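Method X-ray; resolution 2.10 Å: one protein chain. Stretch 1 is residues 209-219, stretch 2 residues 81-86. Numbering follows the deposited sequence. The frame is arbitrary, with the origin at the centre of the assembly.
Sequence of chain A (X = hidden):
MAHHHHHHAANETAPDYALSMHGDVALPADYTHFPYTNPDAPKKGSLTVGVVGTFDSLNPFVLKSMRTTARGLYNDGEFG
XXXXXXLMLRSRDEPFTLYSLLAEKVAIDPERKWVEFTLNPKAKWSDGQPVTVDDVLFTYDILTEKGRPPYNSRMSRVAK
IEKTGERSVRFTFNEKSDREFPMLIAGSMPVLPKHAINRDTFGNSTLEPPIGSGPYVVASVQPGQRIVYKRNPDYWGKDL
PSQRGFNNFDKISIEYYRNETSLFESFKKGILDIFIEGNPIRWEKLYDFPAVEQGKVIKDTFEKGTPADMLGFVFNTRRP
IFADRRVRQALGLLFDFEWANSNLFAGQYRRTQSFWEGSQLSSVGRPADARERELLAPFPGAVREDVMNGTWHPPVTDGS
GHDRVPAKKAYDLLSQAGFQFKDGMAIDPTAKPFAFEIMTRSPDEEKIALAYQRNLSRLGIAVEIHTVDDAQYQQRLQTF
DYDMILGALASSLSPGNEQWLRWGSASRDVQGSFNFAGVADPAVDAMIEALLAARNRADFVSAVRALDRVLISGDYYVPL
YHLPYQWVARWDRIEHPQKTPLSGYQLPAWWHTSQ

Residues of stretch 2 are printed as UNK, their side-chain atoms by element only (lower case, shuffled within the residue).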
# COMPACT_ATOMS: atom_id res chain seq x y z
N PRO A 209 12.98 21.25 16.67
CA PRO A 209 11.65 21.22 16.04
C PRO A 209 11.66 21.93 14.68
O PRO A 209 12.04 23.08 14.62
CB PRO A 209 10.76 21.96 17.04
CG PRO A 209 11.51 21.92 18.35
CD PRO A 209 12.97 21.94 17.97
N PRO A 210 11.28 21.23 13.60
CA PRO A 210 11.42 21.87 12.29
C PRO A 210 10.21 22.75 11.97
O PRO A 210 9.11 22.52 12.48
CB PRO A 210 11.50 20.66 11.34
CG PRO A 210 10.59 19.64 11.99
CD PRO A 210 10.73 19.86 13.49
N ILE A 211 10.40 23.72 11.09
CA ILE A 211 9.30 24.61 10.71
C ILE A 211 8.66 24.08 9.43
O ILE A 211 9.38 23.84 8.46
CB ILE A 211 9.86 26.00 10.41
CG1 ILE A 211 10.41 26.65 11.68
CG2 ILE A 211 8.80 26.88 9.77
CD1 ILE A 211 9.41 26.84 12.81
N GLY A 212 7.33 23.91 9.46
CA GLY A 212 6.58 23.58 8.24
C GLY A 212 5.39 24.49 8.10
O GLY A 212 5.21 25.42 8.93
N SER A 213 4.59 24.26 7.04
CA SER A 213 3.36 25.04 6.82
C SER A 213 2.11 24.32 7.34
O SER A 213 0.99 24.86 7.32
CB SER A 213 3.22 25.40 5.34
OG SER A 213 3.08 24.23 4.55
N GLY A 214 2.29 23.09 7.83
CA GLY A 214 1.18 22.30 8.27
C GLY A 214 0.49 22.77 9.55
O GLY A 214 0.97 23.66 10.22
N PRO A 215 -0.66 22.17 9.86
CA PRO A 215 -1.50 22.55 11.00
C PRO A 215 -0.95 22.26 12.39
O PRO A 215 -1.41 22.87 13.35
CB PRO A 215 -2.78 21.75 10.77
CG PRO A 215 -2.39 20.59 9.89
CD PRO A 215 -1.31 21.13 9.01
N TYR A 216 0.02 21.36 12.50
CA TYR A 216 0.59 20.97 13.79
C TYR A 216 2.06 21.36 13.88
O TYR A 216 2.79 21.22 12.89
CB TYR A 216 0.40 19.47 14.00
CG TYR A 216 -1.03 19.07 14.18
CD1 TYR A 216 -1.64 19.14 15.41
CD2 TYR A 216 -1.80 18.66 13.10
CE1 TYR A 216 -2.98 18.80 15.59
CE2 TYR A 216 -3.16 18.32 13.25
CZ TYR A 216 -3.74 18.39 14.50
OH TYR A 216 -5.06 18.08 14.69
N VAL A 217 2.48 21.90 15.03
CA VAL A 217 3.88 22.15 15.28
C VAL A 217 4.40 21.08 16.25
O VAL A 217 3.65 20.47 17.01
CB VAL A 217 4.13 23.55 15.85
CG1 VAL A 217 3.55 24.62 14.93
CG2 VAL A 217 3.54 23.71 17.24
N VAL A 218 5.70 20.85 16.19
CA VAL A 218 6.34 19.92 17.08
C VAL A 218 6.58 20.64 18.40
O VAL A 218 7.41 21.50 18.49
CB VAL A 218 7.66 19.42 16.46
CG1 VAL A 218 8.43 18.56 17.44
CG2 VAL A 218 7.38 18.67 15.16
N ALA A 219 5.82 20.26 19.44
CA ALA A 219 5.86 20.91 20.74
C ALA A 219 6.89 20.28 21.67
O ALA A 219 7.47 20.97 22.49
CB ALA A 219 4.50 20.82 21.38
N UNK A 81 0.32 14.38 6.24
CA UNK A 81 1.37 15.39 6.30
C UNK A 81 1.03 16.49 7.31
O UNK A 81 0.47 17.52 6.96
c UNK A 81 1.94 14.83 3.85
o UNK A 81 2.52 13.76 4.16
c UNK A 81 1.64 15.93 4.88
n UNK A 81 1.53 15.06 2.64
N UNK A 82 1.41 16.30 8.57
CA UNK A 82 1.08 17.26 9.61
C UNK A 82 1.97 18.51 9.73
O UNK A 82 1.48 19.59 10.18
c UNK A 82 0.98 16.56 10.94
s UNK A 82 -0.59 15.13 12.69
c UNK A 82 -0.22 15.60 11.01
c UNK A 82 0.84 14.07 12.97
N UNK A 83 3.23 18.40 9.32
CA UNK A 83 4.15 19.53 9.38
C UNK A 83 4.52 20.03 7.97
O UNK A 83 4.33 21.20 7.65
c UNK A 83 5.04 18.85 11.61
c UNK A 83 5.42 19.16 10.16
c UNK A 83 6.45 20.28 10.11
N UNK A 84 5.04 19.13 7.14
CA UNK A 84 5.39 19.47 5.80
C UNK A 84 4.25 19.15 4.85
O UNK A 84 3.75 18.02 4.83
o UNK A 84 11.33 20.19 8.19
c UNK A 84 10.20 19.84 7.54
c UNK A 84 9.62 18.61 7.78
c UNK A 84 8.49 20.32 5.93
c UNK A 84 8.47 18.24 7.10
c UNK A 84 9.63 20.72 6.63
c UNK A 84 6.62 18.68 5.40
c UNK A 84 7.88 19.10 6.17
N UNK A 85 3.86 20.14 4.04
CA UNK A 85 2.76 19.98 3.11
C UNK A 85 3.22 19.91 1.68
O UNK A 85 4.34 20.27 1.34
c UNK A 85 0.19 22.39 4.71
c UNK A 85 1.21 21.27 4.63
o UNK A 85 0.49 23.53 4.40
c UNK A 85 1.81 21.15 3.25
n UNK A 85 -1.02 22.06 5.17
N UNK A 86 2.33 19.42 0.85
CA UNK A 86 2.53 19.30 -0.58
C UNK A 86 1.73 20.41 -1.30
O UNK A 86 0.92 21.12 -0.67
c UNK A 86 2.81 16.86 -0.47
c UNK A 86 2.00 17.96 -1.07
o UNK A 86 0.63 17.85 -0.65
O HOH W 1 11.87 22.90 7.92
O HOH W 2 5.37 22.64 4.20

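Position 81 has four side-chain atoms: two carbons in line, the second carrying one oxygen and one nitrogen. The end of this group leads away from stretch 1, with no contact to it. That is a carboxamide one methylene from the backbone, and the residue is Asn81. Its OD1 is hydrogen-bonded elsewhere in the structure, so the amide oxygen is used there and not in this contact.

Position 82 carries an unbranched chain of two carbons, a sulfur and a terminal carbon. The sulfur lies against the Tyr216 ring, 3.8 Å from its CD2 and 4.3 Å from the ring centroid, approaching obliquely. Only methionine matches, so this is Met82. A flexible, polarizable thioether suits such a place beside an aromatic ring. The backbone contributes too: Tyr216 N donates to Met82 O at 3.3 Å, and Gly214 CA makes a CA-H...O contact with the same oxygen, also at 3.3 Å.

At position 83 one carbon bears two more, three carbons in all and no heteroatom. One branch carbon sits 3.5 Å from Tyr216 O and 4.3 Å from Val218 CG2, while the other lies 4.2 Å from Pro210 O. This beta-branched group identifies Val83, the first branch being CG2 and the second CG1. The compact, apolar side chain fills its buried site without bringing in a polar group that would need a partner.

Position 84 shows one carbon followed by a six-carbon ring bearing an oxygen. Although the CA-to-CB bond points away, the end of the long side chain comes nearer: the ring oxygen comes within 3.2 Å of Pro210 CB, and a ring carbon within 3.6 Å of Ile211 O. This is Tyr84, and that carbon is CE1. The hydroxyl also hydrogen-bonds water 1 at 2.8 Å from OH, and that water donates to Ile211 O at 2.7 Å. A ring with a polar tip serves both packing and bridging.

Position 85 has three carbons, the third carrying oxygen and nitrogen. Its CA-to-CB bond points toward stretch 1, and the amide oxygen is 2.7 Å from Ser213 OG. The residue is Gln85: the extra methylene relative to asparagine carries the amide to Ser213, whose OG donates to OE1. Water 2 accepts from Gln85 N at 2.9 Å and donates to Ser213 OG at 2.8 Å.

Position 86 has one carbon bearing an oxygen and a carbon. Its CA-to-CB bond points away from stretch 1, which it does not touch. This is the signature of Thr86; its OG1 is hydrogen-bonded to a residue just outside the stretches, so the polar group of this buried residue is satisfied.

The contact thus rests on backbone pairing framed by side chains. Gly214 N donates to Val83 O at 2.8 Å, and Gly212 CA touches Val83 O at 3.3 Å. Both glycines permit this closeness: an ideal CB on Gly212 would lie 2.1 Å from Val83 O, and one on Gly214 2.1 Å from Met82 O, both clashes.

Stretch 2 81-86: NMVYQT
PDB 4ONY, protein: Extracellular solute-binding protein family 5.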